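Local coordinates for putative curved DNA-binding protein (Chaetomium thermophilum var. thermophilum DSM 1495, PDB 4IPA) that probably acts in ribosome biogenesis as Arx1, a protein of the methionine aminopeptidase (M24) family, and may also bind DNA, at residues Q193-E201 / K229-E237; P245-G256 / R344-K353. All blocks are in the same frame, centred on the assembly; numbering follows the deposited sequence.

Contact 1. Residues Q193-E201 / K229-E237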
ATOM      1  N   GLN A 193       0.988 -18.412   8.070  1.00 24.45           N
ATOM      2  CA  GLN A 193       1.723 -17.258   7.567  1.00 23.97           C
ATOM      3  C   GLN A 193       3.197 -17.570   7.280  1.00 22.72           C
ATOM      4  O   GLN A 193       3.806 -16.964   6.396  1.00 20.11           O
ATOM      5  CB  GLN A 193       1.508 -16.034   8.459  1.00 23.34           C
ATOM      6  CG  GLN A 193       0.079 -15.499   8.306  1.00 23.14           C
ATOM      7  CD  GLN A 193      -0.143 -14.153   8.968  1.00 19.88           C
ATOM      8  OE1 GLN A 193      -1.263 -13.822   9.354  1.00 23.97           O
ATOM      9  NE2 GLN A 193       0.912 -13.376   9.100  1.00 17.80           N
ATOM     10  N   ALA A 194       3.755 -18.543   7.994  1.00 22.58           N
ATOM     11  CA  ALA A 194       5.087 -19.056   7.665  1.00 25.97           C
ATOM     12  C   ALA A 194       5.141 -19.664   6.252  1.00 25.02           C
ATOM     13  O   ALA A 194       6.122 -19.503   5.528  1.00 22.60           O
ATOM     14  CB  ALA A 194       5.528 -20.079   8.698  1.00 24.92           C
ATOM     15  N   LYS A 195       4.076 -20.359   5.869  1.00 22.80           N
ATOM     16  CA  LYS A 195       3.997 -21.004   4.567  1.00 22.17           C
ATOM     17  C   LYS A 195       3.829 -19.948   3.467  1.00 25.28           C
ATOM     18  O   LYS A 195       4.491 -19.990   2.426  1.00 24.99           O
ATOM     19  CB  LYS A 195       2.827 -21.996   4.552  1.00 20.82           C
ATOM     20  CG  LYS A 195       2.575 -22.689   3.207  1.00 24.42           C
ATOM     21  CD  LYS A 195       3.836 -23.386   2.677  1.00 27.41           C
ATOM     22  CE  LYS A 195       3.537 -24.150   1.378  1.00 37.93           C
ATOM     23  NZ  LYS A 195       4.702 -24.943   0.859  1.00 38.38           N
ATOM     24  N   ILE A 196       2.940 -18.997   3.714  1.00 20.61           N
ATOM     25  CA  ILE A 196       2.770 -17.860   2.827  1.00 22.81           C
ATOM     26  C   ILE A 196       4.110 -17.161   2.593  1.00 23.88           C
ATOM     27  O   ILE A 196       4.486 -16.903   1.450  1.00 28.49           O
ATOM     28  CB  ILE A 196       1.739 -16.871   3.404  1.00 26.41           C
ATOM     29  CG1 ILE A 196       0.382 -17.579   3.552  1.00 24.24           C
ATOM     30  CG2 ILE A 196       1.649 -15.605   2.532  1.00 20.37           C
ATOM     31  CD1 ILE A 196      -0.742 -16.703   4.110  1.00 24.10           C
ATOM     32  N   SER A 197       4.829 -16.871   3.673  1.00 21.21           N
ATOM     33  CA  SER A 197       6.132 -16.222   3.582  1.00 25.66           C
ATOM     34  C   SER A 197       7.126 -17.002   2.727  1.00 25.39           C
ATOM     35  O   SER A 197       7.739 -16.442   1.819  1.00 23.17           O
ATOM     36  CB  SER A 197       6.737 -15.997   4.975  1.00 25.84           C
ATOM     37  OG  SER A 197       6.211 -14.833   5.580  1.00 26.85           O
ATOM     38  N   SER A 198       7.296 -18.286   3.021  1.00 23.28           N
ATOM     39  CA  SER A 198       8.291 -19.082   2.299  1.00 26.51           C
ATOM     40  C   SER A 198       7.972 -19.172   0.805  1.00 23.44           C
ATOM     41  O   SER A 198       8.872 -19.106  -0.031  1.00 25.02           O
ATOM     42  CB  SER A 198       8.459 -20.475   2.915  1.00 23.92           C
ATOM     43  OG  SER A 198       7.291 -21.249   2.737  1.00 29.37           O
ATOM     44  N   LEU A 199       6.693 -19.304   0.467  1.00 22.65           N
ATOM     45  CA  LEU A 199       6.290 -19.286  -0.938  1.00 23.48           C
ATOM     46  C   LEU A 199       6.636 -17.942  -1.621  1.00 25.77           C
ATOM     47  O   LEU A 199       7.260 -17.919  -2.687  1.00 22.66           O
ATOM     48  CB  LEU A 199       4.800 -19.618  -1.090  1.00 24.76           C
ATOM     49  CG  LEU A 199       4.376 -21.070  -0.809  1.00 34.31           C
ATOM     50  CD1 LEU A 199       2.870 -21.171  -0.614  1.00 30.60           C
ATOM     51  CD2 LEU A 199       4.835 -22.039  -1.900  1.00 28.98           C
ATOM     52  N   LEU A 200       6.258 -16.822  -1.008  1.00 21.19           N
ATOM     53  CA  LEU A 200       6.602 -15.532  -1.598  1.00 20.79           C
ATOM     54  C   LEU A 200       8.122 -15.336  -1.692  1.00 21.37           C
ATOM     55  O   LEU A 200       8.612 -14.731  -2.643  1.00 20.30           O
ATOM     56  CB  LEU A 200       5.940 -14.372  -0.844  1.00 21.75           C
ATOM     57  CG  LEU A 200       4.644 -13.876  -1.494  1.00 24.55           C
ATOM     58  CD1 LEU A 200       3.605 -15.018  -1.594  1.00 19.56           C
ATOM     59  CD2 LEU A 200       4.087 -12.684  -0.739  1.00 14.03           C
ATOM     60  N   GLU A 201       8.859 -15.857  -0.714  1.00 20.52           N
ATOM     61  CA  GLU A 201      10.315 -15.769  -0.752  1.00 25.68           C
ATOM     62  C   GLU A 201      10.848 -16.567  -1.920  1.00 21.34           C
ATOM     63  O   GLU A 201      11.815 -16.169  -2.566  1.00 22.38           O
ATOM     64  CB  GLU A 201      10.945 -16.276   0.548  1.00 23.26           C
ATOM     65  CG  GLU A 201      10.815 -15.326   1.711  1.00 27.92           C
ATOM     66  CD  GLU A 201      11.331 -15.929   3.002  1.00 36.86           C
ATOM     67  OE1 GLU A 201      11.588 -17.151   3.018  1.00 37.56           O
ATOM     68  OE2 GLU A 201      11.479 -15.187   4.002  1.00 44.41           O
ATOM     69  N   LYS A 229      -7.166  -8.322  11.701  1.00 21.02           N
ATOM     70  CA  LYS A 229      -6.393  -9.399  11.107  1.00 19.10           C
ATOM     71  C   LYS A 229      -5.291  -8.792  10.247  1.00 20.04           C
ATOM     72  O   LYS A 229      -5.472  -7.720   9.662  1.00 19.20           O
ATOM     73  CB  LYS A 229      -7.299 -10.322  10.281  1.00 16.54           C
ATOM     74  CG  LYS A 229      -8.574 -10.726  11.041  1.00 25.11           C
ATOM     75  CD  LYS A 229      -9.401 -11.828  10.355  1.00 21.35           C
ATOM     76  CE  LYS A 229      -9.947 -11.420   9.012  1.00 19.56           C
ATOM     77  NZ  LYS A 229     -11.009 -12.379   8.556  1.00 19.56           N
ATOM     78  N   LYS A 230      -4.149  -9.472  10.175  1.00 17.90           N
ATOM     79  CA  LYS A 230      -3.055  -9.025   9.326  1.00 17.75           C
ATOM     80  C   LYS A 230      -2.146 -10.187   8.913  1.00 19.61           C
ATOM     81  O   LYS A 230      -1.960 -11.165   9.652  1.00 17.73           O
ATOM     82  CB  LYS A 230      -2.224  -7.955  10.029  1.00 14.59           C
ATOM     83  CG  LYS A 230      -1.332  -8.515  11.107  1.00 16.98           C
ATOM     84  CD  LYS A 230      -0.833  -7.439  12.049  1.00 17.91           C
ATOM     85  CE  LYS A 230      -0.193  -8.058  13.279  1.00 22.47           C
ATOM     86  NZ  LYS A 230       0.229  -7.001  14.252  1.00 26.55           N
ATOM     87  N   ILE A 231      -1.586 -10.065   7.720  1.00 14.74           N
ATOM     88  CA  ILE A 231      -0.595 -11.013   7.248  1.00 18.72           C
ATOM     89  C   ILE A 231       0.753 -10.317   7.184  1.00 17.28           C
ATOM     90  O   ILE A 231       0.892  -9.299   6.519  1.00 17.96           O
ATOM     91  CB  ILE A 231      -0.969 -11.526   5.859  1.00 19.75           C
ATOM     92  CG1 ILE A 231      -2.281 -12.320   5.950  1.00 18.31           C
ATOM     93  CG2 ILE A 231       0.155 -12.383   5.290  1.00 19.95           C
ATOM     94  CD1 ILE A 231      -2.806 -12.796   4.610  1.00 14.38           C
ATOM     95  N   ILE A 232       1.743 -10.837   7.893  1.00 17.91           N
ATOM     96  CA  ILE A 232       3.056 -10.221   7.855  1.00 18.27           C
ATOM     97  C   ILE A 232       4.051 -11.107   7.116  1.00 19.29           C
ATOM     98  O   ILE A 232       4.384 -12.182   7.602  1.00 19.01           O
ATOM     99  CB  ILE A 232       3.593  -9.942   9.255  1.00 19.90           C
ATOM    100  CG1 ILE A 232       2.572  -9.150  10.073  1.00 21.67           C
ATOM    101  CG2 ILE A 232       4.951  -9.215   9.164  1.00 17.97           C
ATOM    102  CD1 ILE A 232       3.067  -8.753  11.458  1.00 23.12           C
ATOM    103  N   LEU A 233       4.522 -10.657   5.950  1.00 16.64           N
ATOM    104  CA  LEU A 233       5.499 -11.430   5.164  1.00 19.23           C
ATOM    105  C   LEU A 233       6.911 -11.398   5.774  1.00 21.46           C
ATOM    106  O   LEU A 233       7.332 -10.372   6.326  1.00 21.02           O
ATOM    107  CB  LEU A 233       5.577 -10.897   3.740  1.00 22.15           C
ATOM    108  CG  LEU A 233       4.292 -10.869   2.939  1.00 20.44           C
ATOM    109  CD1 LEU A 233       4.587 -10.251   1.597  1.00 17.72           C
ATOM    110  CD2 LEU A 233       3.683 -12.285   2.795  1.00 19.01           C
ATOM    111  N   SER A 234       7.637 -12.509   5.652  1.00 22.21           N
ATOM    112  CA  SER A 234       8.991 -12.641   6.202  1.00 25.69           C
ATOM    113  C   SER A 234       9.147 -11.890   7.499  1.00 28.62           C
ATOM    114  O   SER A 234      10.002 -11.011   7.607  1.00 27.00           O
ATOM    115  CB  SER A 234      10.035 -12.111   5.232  1.00 24.78           C
ATOM    116  OG  SER A 234       9.843 -12.631   3.945  1.00 30.47           O
ATOM    117  N   PRO A 235       8.316 -12.224   8.488  1.00 27.91           N
ATOM    118  CA  PRO A 235       8.368 -11.557   9.792  1.00 31.96           C
ATOM    119  C   PRO A 235       9.789 -11.502  10.343  1.00 40.53           C
ATOM    120  O   PRO A 235      10.208 -10.498  10.929  1.00 43.86           O
ATOM    121  CB  PRO A 235       7.513 -12.472  10.686  1.00 36.75           C
ATOM    122  CG  PRO A 235       7.366 -13.774   9.925  1.00 31.14           C
ATOM    123  CD  PRO A 235       7.388 -13.367   8.483  1.00 24.86           C
ATOM    124  N   GLY A 236      10.527 -12.590  10.152  1.00 36.69           N
ATOM    125  CA  GLY A 236      11.808 -12.745  10.810  1.00 51.31           C
ATOM    126  C   GLY A 236      11.616 -13.216  12.241  1.00 56.04           C
ATOM    127  O   GLY A 236      11.180 -14.346  12.466  1.00 51.75           O
ATOM    128  N   GLU A 237      11.892 -12.338  13.206  1.00 57.46           N
ATOM    129  CA  GLU A 237      12.077 -12.761  14.598  1.00 56.75           C
ATOM    130  C   GLU A 237      10.873 -12.639  15.527  1.00 58.19           C
ATOM    131  O   GLU A 237       9.933 -13.432  15.441  1.00 66.02           O
ATOM    132  CB  GLU A 237      13.281 -12.051  15.216  1.00 61.82           C
ATOM    133  CG  GLU A 237      14.576 -12.312  14.475  1.00 61.26           C
ATOM    134  CD  GLU A 237      14.828 -13.794  14.264  1.00 68.69           C
ATOM    135  OE1 GLU A 237      15.375 -14.155  13.198  1.00 73.46           O
ATOM    136  OE2 GLU A 237      14.481 -14.597  15.162  1.00 70.65           O
TER
HETATM  137  O   HOH W   1       7.878 -13.417   2.378  1.00 25.94           O
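Ser-197 meets the backbone of Ser-234 through its hydroxyl: Ser-234 N donates to Ser-197 OG at 2.7 Å, in a bond bent to 138°. With OG beside its own backbone N (chi1 -82°), the serine also makes a weak bond back to Gln-193 O, 3.3 Å from OG, and the ring carbon CD of Pro-235 lies against the same oxygen. One turn on, Glu-201 OE2 approaches Ser-234 OG to 3.0 Å. A water also touches this hydroxyl and donates to Ser-197 O.

Beside these polar groups, Leu-200 and Leu-233 cross nearly at right angles, with Leu-200 CD2 pressed to 3.4 Å from Leu-233 CD1, tighter than usual. Ile-196 CG2 meets the other methyl branch, Leu-233 CD2, at 3.9 Å. At the start of the helix, the extended side chain of Gln-193 carries its terminal amide to the backbone from Lys-230 to Ile-232; an alanine here would probably uncover this backbone and open a gap between the first helical turn and the strand.

Helical residues 193-201 thus pack obliquely, at 47°, on strand 230-232, an outer strand of the curved antiparallel sheet, while Leu-164 of helix 148-167 backs both Ile-196 and Leu-200. Strand 210-220 positions Leu-233 through backbone bonds. The chemistry is mixed: Ile-196, Leu-200 and Leu-233 pack through aliphatic branches, whereas the buried hydroxyl of Ser-197 takes up the backbone N-H of Ser-234 where the chain leaves the strand, and the exposed Glu-201 and a water gather round the Ser-234 hydroxyl.

Contact 2. Residues P245-G256 / R344-K353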
ATOM      1  N   PRO A 245      -7.922 -14.607   5.962  1.00 19.86           N
ATOM      2  CA  PRO A 245      -8.924 -13.938   5.125  1.00 20.19           C
ATOM      3  C   PRO A 245     -10.202 -14.771   5.026  1.00 19.56           C
ATOM      4  O   PRO A 245     -10.119 -15.986   4.867  1.00 21.27           O
ATOM      5  CB  PRO A 245      -8.243 -13.857   3.754  1.00 15.57           C
ATOM      6  CG  PRO A 245      -6.785 -14.093   4.022  1.00 19.06           C
ATOM      7  CD  PRO A 245      -6.724 -14.993   5.199  1.00 16.28           C
ATOM      8  N   GLU A 246     -11.353 -14.111   5.108  1.00 16.34           N
ATOM      9  CA  GLU A 246     -12.643 -14.768   5.068  1.00 18.51           C
ATOM     10  C   GLU A 246     -13.543 -14.017   4.107  1.00 21.83           C
ATOM     11  O   GLU A 246     -13.406 -12.795   3.931  1.00 20.38           O
ATOM     12  CB  GLU A 246     -13.305 -14.756   6.452  1.00 19.62           C
ATOM     13  CG  GLU A 246     -12.544 -15.494   7.543  1.00 23.63           C
ATOM     14  CD  GLU A 246     -13.329 -15.547   8.854  1.00 34.20           C
ATOM     15  OE1 GLU A 246     -13.121 -14.663   9.706  1.00 35.27           O
ATOM     16  OE2 GLU A 246     -14.162 -16.468   9.033  1.00 41.46           O
ATOM     17  N   VAL A 247     -14.474 -14.744   3.497  1.00 20.74           N
ATOM     18  CA  VAL A 247     -15.537 -14.130   2.715  1.00 19.43           C
ATOM     19  C   VAL A 247     -16.177 -13.062   3.585  1.00 19.01           C
ATOM     20  O   VAL A 247     -16.399 -13.287   4.772  1.00 18.55           O
ATOM     21  CB  VAL A 247     -16.591 -15.178   2.298  1.00 26.66           C
ATOM     22  CG1 VAL A 247     -17.898 -14.503   1.841  1.00 26.10           C
ATOM     23  CG2 VAL A 247     -16.032 -16.097   1.210  1.00 24.22           C
ATOM     24  N   GLY A 248     -16.456 -11.896   3.008  1.00 19.47           N
ATOM     25  CA  GLY A 248     -16.940 -10.757   3.783  1.00 17.42           C
ATOM     26  C   GLY A 248     -15.859  -9.720   4.108  1.00 20.23           C
ATOM     27  O   GLY A 248     -16.173  -8.587   4.468  1.00 19.08           O
ATOM     28  N   ASP A 249     -14.586 -10.101   3.981  1.00 17.50           N
ATOM     29  CA  ASP A 249     -13.463  -9.219   4.333  1.00 17.54           C
ATOM     30  C   ASP A 249     -13.102  -8.221   3.227  1.00 21.43           C
ATOM     31  O   ASP A 249     -13.181  -8.535   2.031  1.00 20.86           O
ATOM     32  CB  ASP A 249     -12.193 -10.030   4.595  1.00 17.15           C
ATOM     33  CG  ASP A 249     -12.185 -10.754   5.943  1.00 18.82           C
ATOM     34  OD1 ASP A 249     -13.123 -10.611   6.759  1.00 18.37           O
ATOM     35  OD2 ASP A 249     -11.187 -11.468   6.181  1.00 15.43           O
ATOM     36  N   VAL A 250     -12.677  -7.026   3.630  1.00 19.67           N
ATOM     37  CA  VAL A 250     -11.863  -6.190   2.749  1.00 18.48           C
ATOM     38  C   VAL A 250     -10.422  -6.039   3.283  1.00 19.78           C
ATOM     39  O   VAL A 250     -10.203  -5.761   4.476  1.00 17.87           O
ATOM     40  CB  VAL A 250     -12.505  -4.816   2.491  1.00 21.00           C
ATOM     41  CG1 VAL A 250     -11.537  -3.919   1.741  1.00 18.56           C
ATOM     42  CG2 VAL A 250     -13.795  -4.986   1.705  1.00 17.98           C
ATOM     43  N   TRP A 251      -9.449  -6.226   2.389  1.00 17.21           N
ATOM     44  CA  TRP A 251      -8.037  -6.151   2.747  1.00 13.43           C
ATOM     45  C   TRP A 251      -7.240  -5.149   1.909  1.00 17.10           C
ATOM     46  O   TRP A 251      -7.469  -4.986   0.705  1.00 15.12           O
ATOM     47  CB  TRP A 251      -7.377  -7.510   2.559  1.00 13.58           C
ATOM     48  CG  TRP A 251      -7.714  -8.530   3.568  1.00 14.80           C
ATOM     49  CD1 TRP A 251      -8.875  -9.248   3.655  1.00 13.16           C
ATOM     50  CD2 TRP A 251      -6.865  -9.003   4.621  1.00 15.43           C
ATOM     51  NE1 TRP A 251      -8.812 -10.114   4.711  1.00 15.37           N
ATOM     52  CE2 TRP A 251      -7.583  -9.999   5.317  1.00 16.95           C
ATOM     53  CE3 TRP A 251      -5.558  -8.688   5.038  1.00 14.79           C
ATOM     54  CZ2 TRP A 251      -7.052 -10.682   6.413  1.00 14.07           C
ATOM     55  CZ3 TRP A 251      -5.024  -9.360   6.121  1.00 13.88           C
ATOM     56  CH2 TRP A 251      -5.776 -10.354   6.802  1.00 17.19           C
ATOM     57  N   GLY A 252      -6.274  -4.504   2.555  1.00 16.46           N
ATOM     58  CA  GLY A 252      -5.234  -3.783   1.844  1.00 13.46           C
ATOM     59  C   GLY A 252      -4.056  -4.732   1.671  1.00 16.27           C
ATOM     60  O   GLY A 252      -3.298  -4.982   2.604  1.00 15.46           O
ATOM     61  N   VAL A 253      -3.912  -5.290   0.476  1.00 12.78           N
ATOM     62  CA  VAL A 253      -2.904  -6.305   0.247  1.00 13.89           C
ATOM     63  C   VAL A 253      -1.627  -5.700  -0.336  1.00 16.37           C
ATOM     64  O   VAL A 253      -1.656  -5.104  -1.428  1.00 14.58           O
ATOM     65  CB  VAL A 253      -3.410  -7.396  -0.723  1.00 15.69           C
ATOM     66  CG1 VAL A 253      -2.297  -8.430  -0.970  1.00 13.18           C
ATOM     67  CG2 VAL A 253      -4.696  -8.067  -0.181  1.00 12.71           C
ATOM     68  N   GLU A 254      -0.522  -5.856   0.398  1.00 12.51           N
ATOM     69  CA  GLU A 254       0.768  -5.300  -0.011  1.00 14.74           C
ATOM     70  C   GLU A 254       1.849  -6.354  -0.182  1.00 17.48           C
ATOM     71  O   GLU A 254       1.982  -7.285   0.635  1.00 14.59           O
ATOM     72  CB  GLU A 254       1.280  -4.245   0.980  1.00 14.76           C
ATOM     73  CG  GLU A 254       2.539  -3.526   0.462  1.00 15.97           C
ATOM     74  CD  GLU A 254       3.123  -2.489   1.412  1.00 21.54           C
ATOM     75  OE1 GLU A 254       2.405  -2.009   2.308  1.00 24.41           O
ATOM     76  OE2 GLU A 254       4.322  -2.151   1.255  1.00 25.24           O
ATOM     77  N   VAL A 255       2.620  -6.195  -1.255  1.00 17.13           N
ATOM     78  CA  VAL A 255       3.879  -6.919  -1.419  1.00 18.04           C
ATOM     79  C   VAL A 255       5.007  -5.951  -1.740  1.00 18.11           C
ATOM     80  O   VAL A 255       4.781  -4.915  -2.382  1.00 15.53           O
ATOM     81  CB  VAL A 255       3.821  -7.971  -2.542  1.00 18.81           C
ATOM     82  CG1 VAL A 255       2.791  -9.042  -2.208  1.00 20.44           C
ATOM     83  CG2 VAL A 255       3.536  -7.313  -3.901  1.00 14.04           C
ATOM     84  N   GLY A 256       6.213  -6.299  -1.298  1.00 16.67           N
ATOM     85  CA  GLY A 256       7.400  -5.549  -1.660  1.00 19.74           C
ATOM     86  C   GLY A 256       8.635  -6.413  -1.895  1.00 20.45           C
ATOM     87  O   GLY A 256       8.891  -7.401  -1.198  1.00 17.15           O
ATOM     88  N   ARG A 344       7.124  -1.956  -4.887  1.00 17.12           N
ATOM     89  CA  ARG A 344       5.959  -2.251  -4.033  1.00 17.12           C
ATOM     90  C   ARG A 344       4.638  -2.159  -4.794  1.00 16.96           C
ATOM     91  O   ARG A 344       4.457  -1.320  -5.690  1.00 18.13           O
ATOM     92  CB  ARG A 344       5.894  -1.311  -2.809  1.00 17.38           C
ATOM     93  CG  ARG A 344       7.143  -1.324  -1.917  1.00 21.01           C
ATOM     94  CD  ARG A 344       6.903  -0.625  -0.559  1.00 20.30           C
ATOM     95  NE  ARG A 344       6.533   0.775  -0.727  1.00 16.74           N
ATOM     96  CZ  ARG A 344       5.300   1.255  -0.564  1.00 20.17           C
ATOM     97  NH1 ARG A 344       4.297   0.452  -0.203  1.00 19.87           N
ATOM     98  NH2 ARG A 344       5.075   2.544  -0.749  1.00 14.59           N
ATOM     99  N   LEU A 345       3.717  -3.043  -4.448  1.00 14.70           N
ATOM    100  CA  LEU A 345       2.347  -2.927  -4.925  1.00 17.16           C
ATOM    101  C   LEU A 345       1.396  -3.034  -3.747  1.00 14.98           C
ATOM    102  O   LEU A 345       1.665  -3.739  -2.776  1.00 14.59           O
ATOM    103  CB  LEU A 345       2.035  -4.027  -5.927  1.00 15.82           C
ATOM    104  CG  LEU A 345       2.838  -3.986  -7.229  1.00 20.63           C
ATOM    105  CD1 LEU A 345       2.797  -5.361  -7.921  1.00 19.28           C
ATOM    106  CD2 LEU A 345       2.308  -2.879  -8.133  1.00 18.49           C
ATOM    107  N   LEU A 346       0.272  -2.342  -3.847  1.00 15.33           N
ATOM    108  CA  LEU A 346      -0.719  -2.370  -2.798  1.00 14.96           C
ATOM    109  C   LEU A 346      -2.066  -2.315  -3.498  1.00 17.25           C
ATOM    110  O   LEU A 346      -2.349  -1.406  -4.290  1.00 16.31           O
ATOM    111  CB  LEU A 346      -0.534  -1.202  -1.807  1.00 13.97           C
ATOM    112  CG  LEU A 346      -1.060  -1.430  -0.377  1.00 19.03           C
ATOM    113  CD1 LEU A 346      -0.544  -0.389   0.659  1.00 11.86           C
ATOM    114  CD2 LEU A 346      -2.586  -1.509  -0.351  1.00 13.32           C
ATOM    115  N   THR A 347      -2.878  -3.319  -3.213  1.00 14.17           N
ATOM    116  CA  THR A 347      -4.180  -3.461  -3.826  1.00 14.00           C
ATOM    117  C   THR A 347      -5.211  -3.580  -2.710  1.00 13.79           C
ATOM    118  O   THR A 347      -5.018  -4.334  -1.756  1.00 15.36           O
ATOM    119  CB  THR A 347      -4.227  -4.746  -4.688  1.00 16.63           C
ATOM    120  OG1 THR A 347      -3.143  -4.740  -5.634  1.00 18.50           O
ATOM    121  CG2 THR A 347      -5.555  -4.858  -5.431  1.00 14.82           C
ATOM    122  N   THR A 348      -6.309  -2.850  -2.819  1.00 14.45           N
ATOM    123  CA  THR A 348      -7.423  -3.048  -1.894  1.00 14.51           C
ATOM    124  C   THR A 348      -8.415  -4.040  -2.501  1.00 14.46           C
ATOM    125  O   THR A 348      -8.955  -3.790  -3.571  1.00 16.51           O
ATOM    126  CB  THR A 348      -8.121  -1.720  -1.578  1.00 16.90           C
ATOM    127  OG1 THR A 348      -7.213  -0.880  -0.853  1.00 13.73           O
ATOM    128  CG2 THR A 348      -9.398  -1.969  -0.722  1.00 16.87           C
ATOM    129  N   ILE A 349      -8.628  -5.170  -1.835  1.00 13.82           N
ATOM    130  CA  ILE A 349      -9.506  -6.212  -2.368  1.00 17.56           C
ATOM    131  C   ILE A 349     -10.763  -6.450  -1.544  1.00 19.94           C
ATOM    132  O   ILE A 349     -10.828  -6.121  -0.358  1.00 16.91           O
ATOM    133  CB  ILE A 349      -8.806  -7.583  -2.452  1.00 16.58           C
ATOM    134  CG1 ILE A 349      -8.513  -8.102  -1.038  1.00 15.90           C
ATOM    135  CG2 ILE A 349      -7.568  -7.515  -3.352  1.00 14.56           C
ATOM    136  CD1 ILE A 349      -7.885  -9.478  -0.988  1.00 16.89           C
ATOM    137  N   ALA A 350     -11.751  -7.060  -2.192  1.00 18.87           N
ATOM    138  CA  ALA A 350     -12.908  -7.597  -1.494  1.00 21.82           C
ATOM    139  C   ALA A 350     -12.975  -9.112  -1.691  1.00 22.48           C
ATOM    140  O   ALA A 350     -12.710  -9.623  -2.778  1.00 20.88           O
ATOM    141  CB  ALA A 350     -14.182  -6.938  -1.986  1.00 23.50           C
ATOM    142  N   ILE A 351     -13.308  -9.818  -0.620  1.00 20.18           N
ATOM    143  CA  ILE A 351     -13.461 -11.252  -0.665  1.00 21.22           C
ATOM    144  C   ILE A 351     -14.940 -11.558  -0.570  1.00 23.55           C
ATOM    145  O   ILE A 351     -15.571 -11.250   0.436  1.00 22.09           O
ATOM    146  CB  ILE A 351     -12.726 -11.925   0.499  1.00 21.32           C
ATOM    147  CG1 ILE A 351     -11.272 -11.423   0.552  1.00 22.50           C
ATOM    148  CG2 ILE A 351     -12.796 -13.436   0.354  1.00 22.35           C
ATOM    149  CD1 ILE A 351     -10.356 -12.139   1.562  1.00 18.01           C
ATOM    150  N   THR A 352     -15.504 -12.135  -1.626  1.00 27.39           N
ATOM    151  CA  THR A 352     -16.916 -12.496  -1.611  1.00 26.27           C
ATOM    152  C   THR A 352     -17.096 -13.954  -2.014  1.00 27.88           C
ATOM    153  O   THR A 352     -16.125 -14.663  -2.305  1.00 25.30           O
ATOM    154  CB  THR A 352     -17.731 -11.653  -2.612  1.00 25.25           C
ATOM    155  OG1 THR A 352     -17.368 -12.030  -3.950  1.00 31.59           O
ATOM    156  CG2 THR A 352     -17.481 -10.168  -2.418  1.00 28.99           C
ATOM    157  N   LYS A 353     -18.360 -14.368  -2.042  1.00 27.30           N
ATOM    158  CA  LYS A 353     -18.806 -15.658  -2.554  1.00 30.34           C
ATOM    159  C   LYS A 353     -18.020 -16.085  -3.771  1.00 32.23           C
ATOM    160  O   LYS A 353     -17.618 -17.240  -3.899  1.00 30.40           O
ATOM    161  CB  LYS A 353     -20.255 -15.514  -3.007  1.00 36.92           C
ATOM    162  CG  LYS A 353     -21.262 -16.306  -2.241  1.00 38.04           C
ATOM    163  CD  LYS A 353     -22.658 -15.820  -2.613  1.00 47.64           C
ATOM    164  CE  LYS A 353     -22.801 -15.670  -4.120  1.00 48.84           C
ATOM    165  NZ  LYS A 353     -24.113 -15.067  -4.496  1.00 56.28           N
TER
HETATM  166  O   HOH W   2      -1.018  -5.587  -4.038  1.00 17.78           O
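Ile-351 reaches with its CD1 methyl into the corner between Pro-245 and Trp-251, coming to a tight 3.5 Å from Pro-245 CB and 3.9 Å from Trp-251 CD1, at a slant to the indole. Pro-245 CG lies over one face of that indole, offset toward its rim. The ring is tied down by Trp-251 NE1, which donates to Asp-249 OD2 at 3.1 Å; Glu-246 N reaches the same oxygen from the opposite face of the carboxylate, and Lys-229 completes its grip with a salt bridge. These bonds brace the type II turn from Glu-246 to Asp-249, and Gly-248 N in it donates to Ile-351 O.

On the sheet face that carries Trp-251 and Val-253, Ile-349 has CG1 between its backbone N and carbonyl carbon (chi1 67°), which lays CG1 beside Trp-251 CB and CD1 3.6 Å from Val-253 CG2. Strands 250-258 and 342-352 run antiparallel as neighbours in the curved sheet of the pita-bread fold of the M24 family; paired backbone bonds join Trp-251 with Ile-349, Val-253 with Thr-347 and Val-255 with Leu-345. Helix 148-167 covers Val-253 and Val-255, while a water donates to Val-253 O and accepts from Thr-347 OG1.

The other face carries Val-250, whose CG1 packs on Thr-348 CG2; the hydroxyl of Thr-348 is bonded to Ile-130 O of strand 127-136. Here too Glu-254, extended with CG anti to its N (chi1 -172°), brings OE2 to 3.0 Å from Arg-344 NH1. In this salt bridge the nitrogen approaches from above the carboxylate plane, which is turned 58° from the guanidinium, and Leu-346 CD1 lies 3.7 Å from Glu-254 OE1.

How the contacts relate
From the N terminus, contact 1 comes first: helix 193-205 begins it, and the chain then runs through strand 210-220 before strand 230-232 closes a loop of 27 residues. Contact 2 opens only afterwards, at 245-256, and closes across 87 residues when strand 342-352 returns, so the two loops follow in series, neither nesting nor crossing. Both reach the same antiparallel sheet, where strand 210-220 lies between strands 230-232 and 250-258. Contact 1 ties a helix to one margin of this sheet, and contact 2 joins two inner strands. Their centres are about 15 Å apart, and Lys-229 and Lys-230 pack directly on Trp-251.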